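Local coordinates for SspB protein (Streptomyces clavuligerus, PDB 6JUF) that probably acts as a metal-dependent DNase of the SspABCD-SspE system, a phosphorothioation-sensing bacterial defence against phages, at residues M60-R65 and S126-W131; A66-R71 and P122-W127; R71-D76 and E344-K349; L84-W89 and R335-L340. All coordinates share one frame; numbering follows the deposited sequence.

Contact 1 (M60-R65 and S126-W131); sequences MRYWSR and SWAPSW
Arg65 and Trp127 bring the two backbones closest, their CA atoms 7.4 Å apart, where helix 57-66 passes the loop that leads through the N-cap residue Ala128 into helix 129-137. Arg65 lies over one face of the Trp127 indole. Its CG, anti to the backbone N (chi1 -164°), makes a CH-pi contact 3.8 Å from the centroid of the five-membered ring, and the bend at chi3 (76°) places NE above the indole. CZ follows in a cation-pi contact 5.0 Å from the six-membered centroid, with the guanidinium tilted steeply against the ring; its NH1 is bound to Glu72. Tyr62 OH donates to Trp127 O at 2.7 Å from above the carbonyl plane. Trp63 and Trp131 form an offset edge-to-face pair, planes at 83°, with Trp63 CH2 3.7 Å from Trp131 CZ2. Trp63 NE1 bonds to Phe20 O. Ser126 OG, also bonded to Leu117 O, accepts from Ala128 N (3.0 Å) in an ST turn. Helix 57-66 is thus joined to the start of helix 129-137, within the DUF4007 region, by an aromatic pair, a cation-pi contact and one hydrogen bond, about 8 Å (Tyr62 side chain to side chain) from Glu18, a magnesium ligand of this protein, though this chain holds no metal.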
loop_
_atom_site.group_PDB
_atom_site.type_symbol
_atom_site.label_atom_id
_atom_site.label_comp_id
_atom_site.label_asym_id
_atom_site.label_seq_id
_atom_site.Cartn_x
_atom_site.Cartn_y
_atom_site.Cartn_z
ATOM N N MET B 60 12.727 11.406 -1.451
ATOM C CA MET B 60 11.887 11.407 -0.235
ATOM C C MET B 60 11.513 12.849 0.195
ATOM O O MET B 60 10.352 13.134 0.494
ATOM C CB MET B 60 12.634 10.682 0.888
ATOM C CG MET B 60 11.875 10.598 2.213
ATOM S SD MET B 60 12.943 9.863 3.444
ATOM C CE MET B 60 11.778 9.053 4.530
ATOM N N ARG B 61 12.516 13.743 0.186
ATOM C CA ARG B 61 12.308 15.156 0.466
ATOM C C ARG B 61 11.295 15.777 -0.511
ATOM O O ARG B 61 10.350 16.488 -0.087
ATOM C CB ARG B 61 13.678 15.841 0.360
ATOM C CG ARG B 61 13.675 17.385 0.526
ATOM C CD ARG B 61 15.085 17.903 0.242
ATOM N NE ARG B 61 15.113 19.338 0.266
ATOM C CZ ARG B 61 16.250 20.034 0.224
ATOM N NH1 ARG B 61 17.417 19.360 0.183
ATOM N NH2 ARG B 61 16.213 21.362 0.229
ATOM N N TYR B 62 11.487 15.494 -1.816
ATOM C CA TYR B 62 10.644 16.001 -2.881
ATOM C C TYR B 62 9.167 15.607 -2.648
ATOM O O TYR B 62 8.269 16.416 -2.730
ATOM C CB TYR B 62 11.159 15.522 -4.263
ATOM C CG TYR B 62 10.121 15.826 -5.326
ATOM C CD1 TYR B 62 10.024 17.091 -5.921
ATOM C CD2 TYR B 62 9.192 14.813 -5.699
ATOM C CE1 TYR B 62 9.010 17.363 -6.833
ATOM C CE2 TYR B 62 8.192 15.094 -6.645
ATOM C CZ TYR B 62 8.120 16.392 -7.191
ATOM O OH TYR B 62 7.113 16.677 -8.082
ATOM N N TRP B 63 8.959 14.334 -2.338
ATOM C CA TRP B 63 7.587 13.811 -2.228
ATOM C C TRP B 63 6.893 14.478 -1.061
ATOM O O TRP B 63 5.703 14.797 -1.136
ATOM C CB TRP B 63 7.493 12.291 -2.174
ATOM C CG TRP B 63 7.665 11.681 -3.514
ATOM C CD1 TRP B 63 8.614 10.752 -3.912
ATOM C CD2 TRP B 63 6.815 11.929 -4.693
ATOM N NE1 TRP B 63 8.438 10.429 -5.276
ATOM C CE2 TRP B 63 7.363 11.100 -5.782
ATOM C CE3 TRP B 63 5.661 12.705 -4.935
ATOM C CZ2 TRP B 63 6.804 11.104 -7.067
ATOM C CZ3 TRP B 63 5.110 12.686 -6.238
ATOM C CH2 TRP B 63 5.670 11.911 -7.259
ATOM N N SER B 64 7.602 14.676 0.050
ATOM C CA SER B 64 6.950 15.391 1.187
ATOM C C SER B 64 6.524 16.817 0.802
ATOM O O SER B 64 5.411 17.208 1.159
ATOM C CB SER B 64 7.924 15.503 2.344
ATOM O OG SER B 64 7.894 14.268 3.026
ATOM N N ARG B 65 7.382 17.578 0.087
ATOM C CA ARG B 65 7.051 18.939 -0.364
ATOM C C ARG B 65 5.874 18.867 -1.360
ATOM O O ARG B 65 4.939 19.650 -1.307
ATOM C CB ARG B 65 8.308 19.521 -1.000
ATOM C CG ARG B 65 8.452 21.027 -1.249
ATOM C CD ARG B 65 9.940 21.285 -1.560
ATOM N NE ARG B 65 10.478 20.911 -2.935
ATOM C CZ ARG B 65 11.675 20.333 -3.222
ATOM N NH1 ARG B 65 12.519 19.947 -2.254
ATOM N NH2 ARG B 65 12.026 20.084 -4.463
ATOM N N SER B 126 1.783 24.030 -7.260
ATOM C CA SER B 126 2.131 22.599 -7.333
ATOM C C SER B 126 3.623 22.402 -7.663
ATOM O O SER B 126 4.218 23.151 -8.418
ATOM C CB SER B 126 1.283 21.967 -8.423
ATOM O OG SER B 126 1.601 20.567 -8.586
ATOM N N TRP B 127 4.177 21.359 -7.064
ATOM C CA TRP B 127 5.540 20.864 -7.335
ATOM C C TRP B 127 5.563 19.849 -8.409
ATOM O O TRP B 127 6.636 19.302 -8.674
ATOM C CB TRP B 127 6.201 20.304 -6.055
ATOM C CG TRP B 127 6.419 21.371 -5.045
ATOM C CD1 TRP B 127 5.638 21.685 -3.904
ATOM C CD2 TRP B 127 7.454 22.388 -5.095
ATOM N NE1 TRP B 127 6.129 22.813 -3.292
ATOM C CE2 TRP B 127 7.217 23.275 -3.966
ATOM C CE3 TRP B 127 8.496 22.679 -5.982
ATOM C CZ2 TRP B 127 8.006 24.353 -3.723
ATOM C CZ3 TRP B 127 9.288 23.782 -5.707
ATOM C CH2 TRP B 127 9.041 24.597 -4.613
ATOM N N ALA B 128 4.441 19.555 -9.046
ATOM C CA ALA B 128 4.410 18.474 -10.053
ATOM C C ALA B 128 3.853 18.908 -11.401
ATOM O O ALA B 128 2.749 18.482 -11.785
ATOM C CB ALA B 128 3.662 17.236 -9.491
ATOM N N PRO B 129 4.575 19.797 -12.106
ATOM C CA PRO B 129 3.977 20.327 -13.366
ATOM C C PRO B 129 3.562 19.252 -14.354
ATOM O O PRO B 129 2.573 19.409 -15.064
ATOM C CB PRO B 129 5.077 21.259 -13.911
ATOM C CG PRO B 129 6.354 20.886 -13.112
ATOM C CD PRO B 129 5.833 20.494 -11.736
ATOM N N SER B 130 4.353 18.192 -14.454
ATOM C CA SER B 130 4.045 17.110 -15.424
ATOM C C SER B 130 2.726 16.450 -15.107
ATOM O O SER B 130 1.922 16.138 -16.014
ATOM C CB SER B 130 5.171 16.085 -15.560
ATOM O OG SER B 130 6.265 16.683 -16.228
ATOM N N TRP B 131 2.504 16.233 -13.814
ATOM C CA TRP B 131 1.187 15.702 -13.370
ATOM C C TRP B 131 0.060 16.656 -13.661
ATOM O O TRP B 131 -1.029 16.237 -14.105
ATOM C CB TRP B 131 1.213 15.471 -11.850
ATOM C CG TRP B 131 1.833 14.130 -11.431
ATOM C CD1 TRP B 131 1.157 13.081 -10.862
ATOM C CD2 TRP B 131 3.253 13.737 -11.444
ATOM N NE1 TRP B 131 2.026 12.052 -10.513
ATOM C CE2 TRP B 131 3.313 12.396 -10.877
ATOM C CE3 TRP B 131 4.460 14.356 -11.851
ATOM C CZ2 TRP B 131 4.521 11.698 -10.747
ATOM C CZ3 TRP B 131 5.653 13.650 -11.742
ATOM C CH2 TRP B 131 5.699 12.347 -11.227
#

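Contact 2 (A66-R71 and P122-W127)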
loop_
_atom_site.group_PDB
_atom_site.type_symbol
_atom_site.label_atom_id
_atom_site.label_comp_id
_atom_site.label_asym_id
_atom_site.label_seq_id
_atom_site.Cartn_x
_atom_site.Cartn_y
_atom_site.Cartn_z
ATOM N N ALA B 66 5.970 17.899 -2.271
ATOM C CA ALA B 66 4.986 17.835 -3.421
ATOM C C ALA B 66 3.598 17.498 -2.921
ATOM O O ALA B 66 2.578 17.941 -3.450
ATOM C CB ALA B 66 5.463 16.772 -4.435
ATOM N N PHE B 67 3.548 16.675 -1.884
ATOM C CA PHE B 67 2.221 16.291 -1.300
ATOM C C PHE B 67 1.758 17.349 -0.278
ATOM O O PHE B 67 0.722 17.166 0.365
ATOM C CB PHE B 67 2.250 14.882 -0.645
ATOM C CG PHE B 67 2.136 13.763 -1.651
ATOM C CD1 PHE B 67 0.966 13.615 -2.411
ATOM C CD2 PHE B 67 3.191 12.891 -1.854
ATOM C CE1 PHE B 67 0.867 12.580 -3.333
ATOM C CE2 PHE B 67 3.117 11.886 -2.784
ATOM C CZ PHE B 67 1.958 11.712 -3.556
ATOM N N LYS B 68 2.485 18.455 -0.161
ATOM C CA LYS B 68 2.098 19.564 0.746
ATOM C C LYS B 68 2.199 19.153 2.197
ATOM O O LYS B 68 1.464 19.654 3.080
ATOM C CB LYS B 68 0.721 20.183 0.394
ATOM C CG LYS B 68 0.486 20.474 -1.091
ATOM C CD LYS B 68 1.505 21.353 -1.776
ATOM C CE LYS B 68 0.957 22.073 -3.020
ATOM N NZ LYS B 68 0.407 21.125 -4.020
ATOM N N LEU B 69 3.117 18.217 2.463
ATOM C CA LEU B 69 3.349 17.700 3.805
ATOM C C LEU B 69 4.493 18.428 4.472
ATOM O O LEU B 69 4.627 18.396 5.702
ATOM C CB LEU B 69 3.632 16.178 3.762
ATOM C CG LEU B 69 2.458 15.351 3.186
ATOM C CD1 LEU B 69 2.941 13.933 2.927
ATOM C CD2 LEU B 69 1.251 15.241 4.114
ATOM N N THR B 70 5.340 19.082 3.668
ATOM C CA THR B 70 6.336 20.009 4.201
ATOM C C THR B 70 6.354 21.245 3.354
ATOM O O THR B 70 5.825 21.235 2.226
ATOM C CB THR B 70 7.760 19.453 4.110
ATOM O OG1 THR B 70 8.046 19.086 2.726
ATOM C CG2 THR B 70 7.949 18.224 5.028
ATOM N N ARG B 71 6.899 22.322 3.970
ATOM C CA ARG B 71 7.305 23.514 3.234
ATOM C C ARG B 71 8.805 23.650 3.475
ATOM O O ARG B 71 9.311 23.147 4.492
ATOM C CB ARG B 71 6.578 24.782 3.736
ATOM C CG ARG B 71 5.169 25.069 3.181
ATOM C CD ARG B 71 5.440 26.093 2.031
ATOM N NE ARG B 71 4.258 26.792 1.889
ATOM C CZ ARG B 71 3.870 27.521 0.888
ATOM N NH1 ARG B 71 4.677 27.718 -0.151
ATOM N NH2 ARG B 71 2.655 28.046 0.986
ATOM N N PRO B 122 -2.759 30.683 -4.651
ATOM C CA PRO B 122 -1.759 31.729 -4.487
ATOM C C PRO B 122 -0.969 31.498 -3.214
ATOM O O PRO B 122 -1.524 31.260 -2.127
ATOM C CB PRO B 122 -2.607 33.022 -4.397
ATOM C CG PRO B 122 -3.885 32.674 -5.106
ATOM C CD PRO B 122 -4.124 31.218 -4.869
ATOM N N GLY B 123 0.337 31.519 -3.366
ATOM C CA GLY B 123 1.246 31.273 -2.246
ATOM C C GLY B 123 1.616 29.792 -2.060
ATOM O O GLY B 123 2.561 29.484 -1.316
ATOM N N THR B 124 0.928 28.876 -2.743
ATOM C CA THR B 124 1.227 27.412 -2.689
ATOM C C THR B 124 0.964 26.667 -3.999
ATOM O O THR B 124 -0.036 25.966 -4.151
ATOM C CB THR B 124 0.477 26.702 -1.525
ATOM O OG1 THR B 124 0.547 27.483 -0.337
ATOM C CG2 THR B 124 1.054 25.272 -1.232
ATOM N N LYS B 125 1.870 26.868 -4.964
ATOM C CA LYS B 125 1.732 26.274 -6.294
ATOM C C LYS B 125 2.084 24.778 -6.214
ATOM O O LYS B 125 2.664 24.288 -5.224
ATOM C CB LYS B 125 2.682 26.976 -7.278
ATOM C CG LYS B 125 2.225 28.319 -7.776
ATOM C CD LYS B 125 3.341 28.936 -8.637
ATOM C CE LYS B 125 2.755 30.079 -9.454
ATOM N NZ LYS B 125 3.766 30.632 -10.399
ATOM N N SER B 126 1.783 24.030 -7.260
ATOM C CA SER B 126 2.131 22.599 -7.333
ATOM C C SER B 126 3.623 22.402 -7.663
ATOM O O SER B 126 4.218 23.151 -8.418
ATOM C CB SER B 126 1.283 21.967 -8.423
ATOM O OG SER B 126 1.601 20.567 -8.586
ATOM N N TRP B 127 4.177 21.359 -7.064
ATOM C CA TRP B 127 5.540 20.864 -7.335
ATOM C C TRP B 127 5.563 19.849 -8.409
ATOM O O TRP B 127 6.636 19.302 -8.674
ATOM C CB TRP B 127 6.201 20.304 -6.055
ATOM C CG TRP B 127 6.419 21.371 -5.045
ATOM C CD1 TRP B 127 5.638 21.685 -3.904
ATOM C CD2 TRP B 127 7.454 22.388 -5.095
ATOM N NE1 TRP B 127 6.129 22.813 -3.292
ATOM C CE2 TRP B 127 7.217 23.275 -3.966
ATOM C CE3 TRP B 127 8.496 22.679 -5.982
ATOM C CZ2 TRP B 127 8.006 24.353 -3.723
ATOM C CZ3 TRP B 127 9.288 23.782 -5.707
ATOM C CH2 TRP B 127 9.041 24.597 -4.613
HETATM O O HOH W 1 2.449 19.641 -5.425
#
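Lys68 runs alongside Thr124 in loop 122-127 and meets the loop with the outer half of its side chain. From CB the chain turns at CG, bends at chi2 (-55°), and brings CD to 4.0 Å from Thr124 CG2. CE touches that methyl and also lies 3.6 Å from Lys125 O. The tip, NZ, bonds to a water at 2.9 Å and also to the carbonyl oxygens of Trp116 and Ser119. The same water donates to Ala66 O at 2.6 Å and accepts from Trp127 N, so one molecule ties the helix end, the lysine and the loop together. Beside it Ala66 CB packs on Trp127 CB. Farther along, Arg71 grips Gly123 O end-on with both NH1 and NH2, at 3.0 Å and 2.7 Å; the oxygen lies in the guanidinium plane, and Thr124 CG2 sits over one face of that group. Lys68, with positive phi, is the C-prime residue of the Schellman motif that ends helix 57-66, so the contact sits where that helix turns into strand 70-74, against the loop joining helices 107-118 and 129-137, with helix 339-350 alongside Arg71.

Contact 3 (R71-D76 and E344-K349)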
loop_
_atom_site.group_PDB
_atom_site.type_symbol
_atom_site.label_atom_id
_atom_site.label_comp_id
_atom_site.label_asym_id
_atom_site.label_seq_id
_atom_site.Cartn_x
_atom_site.Cartn_y
_atom_site.Cartn_z
ATOM N N ARG B 71 6.899 22.322 3.970
ATOM C CA ARG B 71 7.305 23.514 3.234
ATOM C C ARG B 71 8.805 23.650 3.475
ATOM O O ARG B 71 9.311 23.147 4.492
ATOM C CB ARG B 71 6.578 24.782 3.736
ATOM C CG ARG B 71 5.169 25.069 3.181
ATOM C CD ARG B 71 5.440 26.093 2.031
ATOM N NE ARG B 71 4.258 26.792 1.889
ATOM C CZ ARG B 71 3.870 27.521 0.888
ATOM N NH1 ARG B 71 4.677 27.718 -0.151
ATOM N NH2 ARG B 71 2.655 28.046 0.986
ATOM N N GLU B 72 9.516 24.343 2.602
ATOM C CA GLU B 72 10.919 24.555 2.791
ATOM C C GLU B 72 11.212 26.080 2.834
ATOM O O GLU B 72 10.544 26.904 2.181
ATOM C CB GLU B 72 11.752 23.861 1.672
ATOM C CG GLU B 72 11.591 22.346 1.661
ATOM C CD GLU B 72 12.538 21.689 0.702
ATOM O OE1 GLU B 72 13.405 22.357 0.093
ATOM O OE2 GLU B 72 12.376 20.473 0.515
ATOM N N HIS B 73 12.239 26.404 3.631
ATOM C CA HIS B 73 12.658 27.824 3.788
ATOM C C HIS B 73 14.045 27.915 4.306
ATOM O O HIS B 73 14.482 26.988 4.950
ATOM C CB HIS B 73 11.700 28.572 4.714
ATOM C CG HIS B 73 11.738 30.076 4.512
ATOM N ND1 HIS B 73 12.223 30.891 5.452
ATOM C CD2 HIS B 73 11.489 30.872 3.397
ATOM C CE1 HIS B 73 12.176 32.171 5.014
ATOM N NE2 HIS B 73 11.752 32.153 3.755
ATOM N N TYR B 74 14.757 29.026 4.093
ATOM C CA TYR B 74 16.069 29.161 4.752
ATOM C C TYR B 74 15.942 29.086 6.281
ATOM O O TYR B 74 14.949 29.562 6.882
ATOM C CB TYR B 74 16.763 30.472 4.345
ATOM C CG TYR B 74 16.699 30.738 2.843
ATOM C CD1 TYR B 74 17.590 30.109 1.955
ATOM C CD2 TYR B 74 15.734 31.602 2.313
ATOM C CE1 TYR B 74 17.541 30.362 0.587
ATOM C CE2 TYR B 74 15.661 31.845 0.950
ATOM C CZ TYR B 74 16.565 31.228 0.087
ATOM O OH TYR B 74 16.496 31.483 -1.281
ATOM N N GLY B 75 16.931 28.446 6.916
ATOM C CA GLY B 75 17.050 28.455 8.374
ATOM C C GLY B 75 17.500 29.859 8.745
ATOM O O GLY B 75 17.840 30.639 7.882
ATOM N N ASP B 76 17.501 30.182 10.028
ATOM C CA ASP B 76 17.920 31.508 10.497
ATOM C C ASP B 76 19.458 31.630 10.468
ATOM O O ASP B 76 20.102 32.155 11.390
ATOM C CB ASP B 76 17.433 31.653 11.925
ATOM C CG ASP B 76 17.664 30.394 12.726
ATOM O OD1 ASP B 76 18.667 29.674 12.467
ATOM O OD2 ASP B 76 16.827 30.105 13.603
ATOM N N GLU B 344 5.225 30.632 2.655
ATOM C CA GLU B 344 4.049 31.158 1.946
ATOM C C GLU B 344 4.263 32.634 1.495
ATOM O O GLU B 344 3.994 32.987 0.349
ATOM C CB GLU B 344 2.799 30.995 2.787
ATOM C CG GLU B 344 1.536 31.132 1.923
ATOM C CD GLU B 344 0.287 31.249 2.742
ATOM O OE1 GLU B 344 0.339 31.949 3.772
ATOM O OE2 GLU B 344 -0.739 30.641 2.370
ATOM N N LYS B 345 4.801 33.459 2.408
ATOM C CA LYS B 345 5.023 34.886 2.123
ATOM C C LYS B 345 5.980 35.118 0.956
ATOM O O LYS B 345 5.761 35.978 0.081
ATOM C CB LYS B 345 5.529 35.629 3.358
ATOM C CG LYS B 345 4.435 35.983 4.353
ATOM C CD LYS B 345 4.909 37.065 5.329
ATOM C CE LYS B 345 3.820 37.405 6.346
ATOM N NZ LYS B 345 3.387 36.199 7.122
ATOM N N ARG B 346 7.056 34.333 0.985
ATOM C CA ARG B 346 8.046 34.343 -0.085
ATOM C C ARG B 346 7.420 34.056 -1.426
ATOM O O ARG B 346 7.746 34.712 -2.430
ATOM C CB ARG B 346 9.137 33.312 0.175
ATOM C CG ARG B 346 10.271 33.489 -0.848
ATOM C CD ARG B 346 11.248 32.341 -0.896
ATOM N NE ARG B 346 10.591 31.061 -0.679
ATOM C CZ ARG B 346 9.798 30.437 -1.552
ATOM N NH1 ARG B 346 9.513 30.959 -2.773
ATOM N NH2 ARG B 346 9.268 29.269 -1.177
ATOM N N GLU B 347 6.566 33.028 -1.454
ATOM C CA GLU B 347 5.910 32.685 -2.703
ATOM C C GLU B 347 4.900 33.775 -3.116
ATOM O O GLU B 347 4.815 34.142 -4.294
ATOM C CB GLU B 347 5.252 31.310 -2.606
ATOM C CG GLU B 347 5.008 30.709 -3.967
ATOM C CD GLU B 347 4.489 29.273 -3.922
ATOM O OE1 GLU B 347 3.490 29.024 -4.592
ATOM O OE2 GLU B 347 5.110 28.370 -3.254
ATOM N N LEU B 348 4.146 34.297 -2.133
ATOM C CA LEU B 348 3.163 35.345 -2.394
ATOM C C LEU B 348 3.849 36.576 -2.991
ATOM O O LEU B 348 3.320 37.198 -3.917
ATOM C CB LEU B 348 2.429 35.697 -1.125
ATOM C CG LEU B 348 1.289 34.753 -0.760
ATOM C CD1 LEU B 348 0.775 35.021 0.640
ATOM C CD2 LEU B 348 0.110 34.725 -1.738
ATOM N N LYS B 349 5.061 36.840 -2.504
ATOM C CA LYS B 349 5.870 37.981 -2.965
ATOM C C LYS B 349 6.217 37.934 -4.445
ATOM O O LYS B 349 6.335 38.988 -5.070
ATOM C CB LYS B 349 7.105 38.172 -2.088
ATOM C CG LYS B 349 6.823 39.083 -0.885
ATOM C CD LYS B 349 6.633 40.563 -1.302
ATOM C CE LYS B 349 5.319 41.194 -0.815
ATOM N NZ LYS B 349 5.422 41.723 0.588
#
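Arg71 and Glu344 bring strand 71-74 and helix 344-349 together, the axes of the two segments passing 9.8 Å apart at 85°, nearly perpendicular. The guanidinium of Arg71 lies against the first turn of the helical segment: Glu344 CA sits over one face, toward the rim, and Glu344 CG approaches NH2 to 3.4 Å. At the edge, in the guanidinium plane, Glu347 OE2 takes a weak, bent hydrogen bond from NH1 at 3.2 Å, part of a salt bridge in which the carboxylate plane is turned 72° from the guanidinium. The last helix of the modelled chain, 339-350, here crosses the antiparallel hairpin of strands 70-74 and 83-87. Glu347 is extended, its CG anti to the backbone N (chi1 -159°), and its other oxygen, OE1, accepts from Lys125 N; the same Arg71 guanidinium is bonded to Gly123 O, so both residues also reach loop 122-127. Two residues along the strand, His73 and Arg346 run antiparallel alongside each other, His73 CD2 to Arg346 NE 4.2 Å, with ring and guanidinium nearly coplanar.

Contact 4 (L84-W89 and R335-L340)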
loop_
_atom_site.group_PDB
_atom_site.type_symbol
_atom_site.label_atom_id
_atom_site.label_comp_id
_atom_site.label_asym_id
_atom_site.label_seq_id
_atom_site.Cartn_x
_atom_site.Cartn_y
_atom_site.Cartn_z
ATOM N N LEU B 84 15.759 24.401 4.480
ATOM C CA LEU B 84 15.362 23.463 5.510
ATOM C C LEU B 84 13.866 23.061 5.302
ATOM O O LEU B 84 13.100 23.800 4.699
ATOM C CB LEU B 84 15.525 24.081 6.915
ATOM C CG LEU B 84 16.919 24.634 7.313
ATOM C CD1 LEU B 84 17.083 24.643 8.817
ATOM C CD2 LEU B 84 18.035 23.841 6.716
ATOM N N SER B 85 13.465 21.961 5.973
ATOM C CA SER B 85 12.056 21.420 5.820
ATOM C C SER B 85 11.247 21.488 7.098
ATOM O O SER B 85 11.849 21.376 8.170
ATOM C CB SER B 85 12.086 19.963 5.330
ATOM O OG SER B 85 12.616 19.939 4.016
ATOM N N TYR B 86 9.960 21.782 6.995
ATOM C CA TYR B 86 9.087 22.000 8.163
ATOM C C TYR B 86 7.784 21.290 7.807
ATOM O O TYR B 86 7.280 21.494 6.724
ATOM C CB TYR B 86 8.903 23.482 8.442
ATOM C CG TYR B 86 10.229 24.185 8.626
ATOM C CD1 TYR B 86 10.787 24.262 9.907
ATOM C CD2 TYR B 86 10.896 24.792 7.545
ATOM C CE1 TYR B 86 12.030 24.894 10.090
ATOM C CE2 TYR B 86 12.126 25.394 7.708
ATOM C CZ TYR B 86 12.658 25.474 8.988
ATOM O OH TYR B 86 13.843 26.099 9.200
ATOM N N PRO B 87 7.257 20.489 8.749
ATOM C CA PRO B 87 5.978 19.826 8.543
ATOM C C PRO B 87 4.776 20.812 8.513
ATOM O O PRO B 87 4.713 21.738 9.324
ATOM C CB PRO B 87 5.860 18.874 9.775
ATOM C CG PRO B 87 6.565 19.625 10.885
ATOM C CD PRO B 87 7.718 20.354 10.168
ATOM N N THR B 88 3.834 20.605 7.564
ATOM C CA THR B 88 2.694 21.473 7.458
ATOM C C THR B 88 1.651 21.037 8.455
ATOM O O THR B 88 1.690 19.861 8.933
ATOM C CB THR B 88 2.108 21.390 6.049
ATOM O OG1 THR B 88 1.733 20.017 5.809
ATOM C CG2 THR B 88 3.110 21.803 5.005
ATOM N N TRP B 89 0.696 21.876 8.748
ATOM C CA TRP B 89 -0.404 21.496 9.628
ATOM C C TRP B 89 -1.158 20.352 9.010
ATOM O O TRP B 89 -1.658 19.485 9.740
ATOM C CB TRP B 89 -1.270 22.729 9.861
ATOM C CG TRP B 89 -2.502 22.419 10.708
ATOM C CD1 TRP B 89 -2.629 22.534 12.090
ATOM C CD2 TRP B 89 -3.817 21.926 10.252
ATOM N NE1 TRP B 89 -3.902 22.212 12.496
ATOM C CE2 TRP B 89 -4.646 21.789 11.443
ATOM C CE3 TRP B 89 -4.334 21.567 9.015
ATOM C CZ2 TRP B 89 -5.993 21.399 11.376
ATOM C CZ3 TRP B 89 -5.646 21.126 8.948
ATOM C CH2 TRP B 89 -6.464 21.053 10.099
ATOM N N ARG B 335 2.873 28.937 15.287
ATOM C CA ARG B 335 3.756 29.480 16.328
ATOM C C ARG B 335 4.904 28.509 16.557
ATOM O O ARG B 335 6.067 28.905 16.751
ATOM C CB ARG B 335 2.960 29.679 17.619
ATOM C CG ARG B 335 2.108 30.951 17.612
ATOM C CD ARG B 335 1.707 31.384 19.015
ATOM N NE ARG B 335 0.855 30.371 19.615
ATOM C CZ ARG B 335 -0.469 30.327 19.488
ATOM N NH1 ARG B 335 -1.133 31.262 18.804
ATOM N NH2 ARG B 335 -1.130 29.354 20.069
ATOM N N ARG B 336 4.608 27.206 16.522
ATOM C CA ARG B 336 5.662 26.206 16.581
ATOM C C ARG B 336 6.590 26.207 15.353
ATOM O O ARG B 336 7.823 26.137 15.545
ATOM C CB ARG B 336 5.131 24.803 16.844
ATOM C CG ARG B 336 6.152 23.756 17.232
ATOM C CD ARG B 336 5.492 22.449 17.808
ATOM N NE ARG B 336 4.154 22.747 18.366
ATOM C CZ ARG B 336 3.126 21.899 18.509
ATOM N NH1 ARG B 336 3.248 20.598 18.217
ATOM N NH2 ARG B 336 1.966 22.352 18.985
ATOM N N TYR B 337 6.034 26.388 14.152
ATOM C CA TYR B 337 6.819 26.439 12.919
ATOM C C TYR B 337 6.630 27.706 12.124
ATOM O O TYR B 337 5.955 27.700 11.128
ATOM C CB TYR B 337 6.420 25.225 12.043
ATOM C CG TYR B 337 6.609 23.920 12.721
ATOM C CD1 TYR B 337 7.854 23.316 12.756
ATOM C CD2 TYR B 337 5.533 23.265 13.355
ATOM C CE1 TYR B 337 8.055 22.083 13.352
ATOM C CE2 TYR B 337 5.713 22.037 13.959
ATOM C CZ TYR B 337 6.977 21.443 13.970
ATOM O OH TYR B 337 7.179 20.218 14.574
ATOM N N PRO B 338 7.272 28.824 12.569
ATOM C CA PRO B 338 6.985 30.117 11.933
ATOM C C PRO B 338 7.479 30.212 10.491
ATOM O O PRO B 338 7.029 31.040 9.715
ATOM C CB PRO B 338 7.705 31.109 12.826
ATOM C CG PRO B 338 8.715 30.335 13.557
ATOM C CD PRO B 338 8.137 28.945 13.767
ATOM N N LYS B 339 8.390 29.284 10.169
ATOM C CA LYS B 339 8.921 29.205 8.759
ATOM C C LYS B 339 7.937 28.776 7.670
ATOM O O LYS B 339 8.068 29.201 6.513
ATOM C CB LYS B 339 10.238 28.477 8.637
ATOM C CG LYS B 339 11.415 29.419 8.923
ATOM C CD LYS B 339 12.419 28.862 9.852
ATOM C CE LYS B 339 13.231 30.042 10.426
ATOM N NZ LYS B 339 13.816 30.952 9.401
ATOM N N LEU B 340 6.885 28.044 8.090
ATOM C CA LEU B 340 5.728 27.781 7.159
ATOM C C LEU B 340 5.133 29.071 6.543
ATOM O O LEU B 340 5.036 29.150 5.345
ATOM C CB LEU B 340 4.596 26.988 7.858
ATOM C CG LEU B 340 5.025 25.630 8.448
ATOM C CD1 LEU B 340 3.942 24.961 9.252
ATOM C CD2 LEU B 340 5.395 24.718 7.279
#
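Tyr86 and Tyr337 meet edge to edge, CD1 to CD1 at 4.2 Å. Lys339 CB covers one face of Tyr86, 3.8 Å from the ring centroid in a CH-pi contact, and Lys339 CD continues to 3.2 Å from Tyr86 OH. The Tyr337 ring is sandwiched between Pro87 CG, 3.9 Å from its centroid, and Arg336 CG on the opposite face. Pro87 and Tyr337 cross at about a right angle, while Tyr337 OH bonds to Gln35 O beyond the contact. Strand 83-87 is the second strand of the antiparallel hairpin with 70-74, and the turn between helices 330-336 and 339-350 packs onto its end. In Leu340, CG is anti to the carbonyl carbon (chi1 -58°) and CD1 anti to CA (chi2 173°); CD2 touches Tyr86 CB at 3.9 Å, and CD1 lies 3.3 Å from Pro87 O. That oxygen accepts from Trp333 NE1. Lys339 NZ is hydrogen-bonded to Tyr74 O.

Overall arrangement
The four contacts follow the chain from helix 57-66 into the hairpin 70-74 and 83-87, and the C-terminal helix 339-350 joins it in contacts 3 and 4. Contacts 1 and 2, centres about 8 Å apart, share Ser126 and Trp127; contacts 2 and 3, centres about 11 Å apart, share Arg71. Contacts 2 and 4, centres about 13 Å apart, meet where Lys68 O lies 2.8 Å from Thr88 OG1, a probable hydrogen bond. Glu72 of contact 3 reaches back to Arg61 and Arg65 of contact 1 in salt bridges. Contacts 3 and 4, centres about 10 Å apart, meet through hairpin bonds such as His73 O to Leu84 N. Contact 1 lies near Glu18, a magnesium ligand left without metal in this chain; the other three are away from it.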